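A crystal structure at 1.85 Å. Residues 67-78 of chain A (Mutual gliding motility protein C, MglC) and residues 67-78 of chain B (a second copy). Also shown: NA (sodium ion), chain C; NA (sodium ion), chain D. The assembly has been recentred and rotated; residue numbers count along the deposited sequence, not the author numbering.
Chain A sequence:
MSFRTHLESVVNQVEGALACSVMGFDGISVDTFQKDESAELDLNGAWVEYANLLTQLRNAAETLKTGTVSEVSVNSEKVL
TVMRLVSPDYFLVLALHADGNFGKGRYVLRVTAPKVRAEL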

# COMPACT_ATOMS: atom_id res chain seq x y z
N GLY A 67 8.09 5.13 13.32
CA GLY A 67 8.91 3.93 13.60
C GLY A 67 8.27 2.66 13.06
O GLY A 67 9.00 1.84 12.48
N THR A 68 6.95 2.51 13.21
CA THR A 68 6.23 1.23 12.92
C THR A 68 6.05 1.04 11.41
O THR A 68 6.11 -0.12 10.96
CB THR A 68 4.88 1.18 13.63
OG1 THR A 68 5.12 1.36 15.03
CG2 THR A 68 4.16 -0.13 13.40
N VAL A 69 5.81 2.11 10.66
CA VAL A 69 5.52 2.03 9.19
C VAL A 69 6.83 1.79 8.45
O VAL A 69 7.76 2.62 8.59
CB VAL A 69 4.79 3.30 8.69
CG1 VAL A 69 4.57 3.25 7.19
CG2 VAL A 69 3.47 3.51 9.42
N SER A 70 6.91 0.70 7.68
CA SER A 70 8.11 0.32 6.89
C SER A 70 7.84 0.43 5.38
O SER A 70 8.80 0.60 4.63
CB SER A 70 8.58 -1.05 7.28
OG SER A 70 7.56 -2.00 7.06
N GLU A 71 6.58 0.35 4.95
CA GLU A 71 6.22 0.26 3.50
C GLU A 71 4.82 0.85 3.28
O GLU A 71 3.91 0.56 4.08
CB GLU A 71 6.36 -1.20 3.09
CG GLU A 71 6.03 -1.52 1.64
CD GLU A 71 5.87 -3.02 1.45
OE1 GLU A 71 4.84 -3.56 1.89
OE2 GLU A 71 6.80 -3.66 0.91
N VAL A 72 4.67 1.67 2.24
CA VAL A 72 3.37 2.31 1.88
C VAL A 72 3.12 2.12 0.38
O VAL A 72 4.09 2.20 -0.39
CB VAL A 72 3.36 3.80 2.27
CG1 VAL A 72 2.05 4.47 1.90
CG2 VAL A 72 3.66 3.98 3.75
N SER A 73 1.87 1.85 0.01
CA SER A 73 1.39 1.76 -1.39
C SER A 73 0.19 2.68 -1.58
O SER A 73 -0.72 2.67 -0.74
CB SER A 73 1.03 0.34 -1.75
OG SER A 73 2.19 -0.48 -1.74
N VAL A 74 0.21 3.46 -2.66
CA VAL A 74 -0.97 4.25 -3.12
C VAL A 74 -1.23 3.83 -4.56
O VAL A 74 -0.36 4.07 -5.42
CB VAL A 74 -0.72 5.77 -2.98
CG1 VAL A 74 -1.88 6.58 -3.52
CG2 VAL A 74 -0.43 6.15 -1.53
N ASN A 75 -2.37 3.16 -4.79
CA ASN A 75 -2.65 2.43 -6.05
C ASN A 75 -3.87 3.04 -6.74
O ASN A 75 -4.80 3.50 -6.05
CB ASN A 75 -2.87 0.94 -5.79
CG ASN A 75 -1.66 0.27 -5.16
OD1 ASN A 75 -0.54 0.76 -5.27
ND2 ASN A 75 -1.89 -0.86 -4.51
N SER A 76 -3.84 3.04 -8.07
CA SER A 76 -4.98 3.39 -8.95
C SER A 76 -5.42 2.11 -9.67
O SER A 76 -4.85 1.03 -9.38
CB SER A 76 -4.58 4.46 -9.92
OG SER A 76 -3.56 4.00 -10.80
N GLU A 77 -6.40 2.22 -10.56
CA GLU A 77 -6.85 1.10 -11.42
C GLU A 77 -5.67 0.58 -12.25
O GLU A 77 -5.54 -0.64 -12.38
CB GLU A 77 -8.03 1.54 -12.30
CG GLU A 77 -9.31 1.77 -11.51
CD GLU A 77 -10.51 2.22 -12.32
OE1 GLU A 77 -10.44 2.17 -13.57
OE2 GLU A 77 -11.52 2.62 -11.70
N LYS A 78 -4.81 1.47 -12.76
CA LYS A 78 -3.77 1.12 -13.78
C LYS A 78 -2.36 1.08 -13.18
O LYS A 78 -1.48 0.49 -13.83
CB LYS A 78 -3.82 2.11 -14.94
CG LYS A 78 -5.12 2.13 -15.72
CD LYS A 78 -5.07 3.04 -16.94
CE LYS A 78 -6.41 3.19 -17.62
NZ LYS A 78 -6.40 4.29 -18.61
NA NA C . -10.58 7.45 -4.79
NA NA D . 9.32 4.02 9.34
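Chain B, residues 67-78: GTVSEVSVNSEK

How does chain B run relative to chain A? The two copies are related by an exact two-fold axis, and each contributes an extended strand running through residues 71-75. The strands lie edge to edge and antiparallel, with 180° between their N-to-C directions and axes 4.7 Å apart at closest approach. The axis passes between A:Ser73 and B:Ser73, whose CA atoms are 4.9 Å apart, so each residue pairs with one equally far from the centre: A:Val72 with B:Val74 (CA to CA 4.7 Å), and A:Glu71 with B:Asn75 (5.0 Å between CA atoms). The chains stay close on both sides of this core, B:Val69 CA lying 4.8 Å from A:Ser76 CA, before A:Gly67, A:Lys78, B:Gly67 and B:Lys78 fall out of contact.

What ties the backbones together? At the centre, A:Ser73 N donates to B:Ser73 O and B:Ser73 N to A:Ser73 O, both at 2.9 Å. The next ring outward joins B:Asn75 N to A:Glu71 O at 2.8 Å and A:Glu71 N to B:Asn75 O at 3.2 Å. That carbonyl is shared, because A:Ser70 N also reaches B:Asn75 O, at 2.8 Å. Symmetry repeats this arrangement at the other end. Between the hydrogen-bonded pairs, B:Val72 CA approaches a carbonyl instead, lying 3.2 Å from A:Ser73 O in a CA-H...O contact, and A:Val72 CA does the same with B:Ser73 O at 3.2 Å.

Which side chains meet on the two faces of the sheet? The face carrying A:Glu71, A:Ser73, A:Asn75 and their B counterparts is polar. There B:Asn75 ND2 donates to A:Glu71 OE1 at 2.7 Å, and A:Asn75 ND2 does the same to B:Glu71 OE1 at 2.7 Å, so a side-chain hydrogen bond reinforces each outer backbone pair. Between them, A:Ser73 CB and B:Ser73 CB are 4.0 Å apart. A:Val72, A:Val74, B:Val72 and B:Val74 point to the opposite face. B:Val74 CG1 packs 3.5 Å from A:Val69 CG2, a closer apolar contact than the 4.5 Å between B:Val74 CG2 and A:Val72 CG1.

What happens toward the ends of the two stretches? B:Ser76 packs against A:Thr68, its CB 3.1 Å from A:Thr68 O and 3.8 Å from A:Thr68 CG2. Water 2 bridges the same neighbourhood, donating to A:Thr68 O at 2.6 Å and accepting from B:Glu77 N at 2.9 Å; water 1 is its symmetry counterpart. Each copy also binds a sodium ion through a backbone carbonyl: B:Val69 O lies 2.2 Å from NA of chain C, and A:Val69 O 2.2 Å from NA of chain D. Each ion is also bound by two waters and by two atoms elsewhere in the structure.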

# COMPACT_ATOMS: atom_id res chain seq x y z
N GLY B 67 -9.88 11.17 -6.86
CA GLY B 67 -10.47 10.35 -7.93
C GLY B 67 -9.57 9.20 -8.35
O GLY B 67 -10.09 8.09 -8.55
N THR B 68 -8.26 9.43 -8.47
CA THR B 68 -7.30 8.47 -9.07
C THR B 68 -6.97 7.34 -8.09
O THR B 68 -6.78 6.21 -8.55
CB THR B 68 -6.02 9.17 -9.53
OG1 THR B 68 -6.39 10.20 -10.44
CG2 THR B 68 -5.04 8.22 -10.20
N VAL B 69 -6.88 7.64 -6.79
CA VAL B 69 -6.47 6.65 -5.75
C VAL B 69 -7.66 5.72 -5.47
O VAL B 69 -8.74 6.23 -5.08
CB VAL B 69 -5.96 7.34 -4.47
CG1 VAL B 69 -5.62 6.33 -3.39
CG2 VAL B 69 -4.77 8.24 -4.76
N SER B 70 -7.47 4.41 -5.65
CA SER B 70 -8.52 3.38 -5.42
C SER B 70 -8.16 2.49 -4.22
O SER B 70 -9.08 1.91 -3.63
CB SER B 70 -8.75 2.58 -6.67
OG SER B 70 -7.55 1.95 -7.08
N GLU B 71 -6.87 2.37 -3.87
CA GLU B 71 -6.41 1.40 -2.84
C GLU B 71 -5.13 1.92 -2.18
O GLU B 71 -4.24 2.43 -2.89
CB GLU B 71 -6.23 0.05 -3.54
CG GLU B 71 -5.74 -1.09 -2.68
CD GLU B 71 -5.29 -2.27 -3.55
OE1 GLU B 71 -4.21 -2.16 -4.16
OE2 GLU B 71 -6.04 -3.26 -3.66
N VAL B 72 -5.05 1.83 -0.85
CA VAL B 72 -3.87 2.28 -0.06
C VAL B 72 -3.48 1.18 0.92
O VAL B 72 -4.39 0.53 1.48
CB VAL B 72 -4.18 3.61 0.66
CG1 VAL B 72 -2.99 4.08 1.49
CG2 VAL B 72 -4.61 4.69 -0.32
N SER B 73 -2.18 0.97 1.11
CA SER B 73 -1.59 0.04 2.10
C SER B 73 -0.57 0.79 2.96
O SER B 73 0.26 1.53 2.40
CB SER B 73 -0.95 -1.14 1.43
OG SER B 73 -1.92 -1.94 0.79
N VAL B 74 -0.65 0.62 4.28
CA VAL B 74 0.38 1.09 5.24
C VAL B 74 0.83 -0.14 6.02
O VAL B 74 -0.01 -0.72 6.75
CB VAL B 74 -0.16 2.21 6.14
CG1 VAL B 74 0.86 2.64 7.18
CG2 VAL B 74 -0.62 3.41 5.32
N ASN B 75 2.08 -0.56 5.82
CA ASN B 75 2.59 -1.88 6.27
C ASN B 75 3.72 -1.69 7.28
O ASN B 75 4.50 -0.72 7.15
CB ASN B 75 3.06 -2.72 5.08
CG ASN B 75 1.96 -3.00 4.08
OD1 ASN B 75 0.78 -2.93 4.40
ND2 ASN B 75 2.35 -3.32 2.85
N SER B 76 3.79 -2.59 8.25
CA SER B 76 4.90 -2.74 9.21
C SER B 76 5.63 -4.04 8.90
O SER B 76 5.25 -4.72 7.92
CB SER B 76 4.39 -2.70 10.62
OG SER B 76 3.54 -3.82 10.87
N GLU B 77 6.64 -4.39 9.70
CA GLU B 77 7.36 -5.68 9.60
C GLU B 77 6.35 -6.84 9.77
O GLU B 77 6.47 -7.82 9.03
CB GLU B 77 8.49 -5.74 10.63
CG GLU B 77 9.64 -4.81 10.31
CD GLU B 77 10.79 -4.81 11.29
OE1 GLU B 77 10.83 -5.70 12.17
OE2 GLU B 77 11.66 -3.92 11.19
N LYS B 78 5.38 -6.71 10.68
CA LYS B 78 4.51 -7.85 11.11
C LYS B 78 3.09 -7.73 10.54
O LYS B 78 2.38 -8.76 10.54
CB LYS B 78 4.45 -7.92 12.64
CG LYS B 78 5.78 -8.19 13.32
CD LYS B 78 5.66 -8.39 14.82
CE LYS B 78 7.00 -8.49 15.52
NZ LYS B 78 6.85 -8.37 16.99
O HOH W 1 -8.03 4.60 -10.15
O HOH W 2 7.75 -2.12 11.14
O HOH W 3 -12.71 8.67 -5.11
O HOH W 4 -11.83 5.43 -4.51
O HOH W 5 11.20 5.08 10.56
O HOH W 6 10.90 3.02 7.86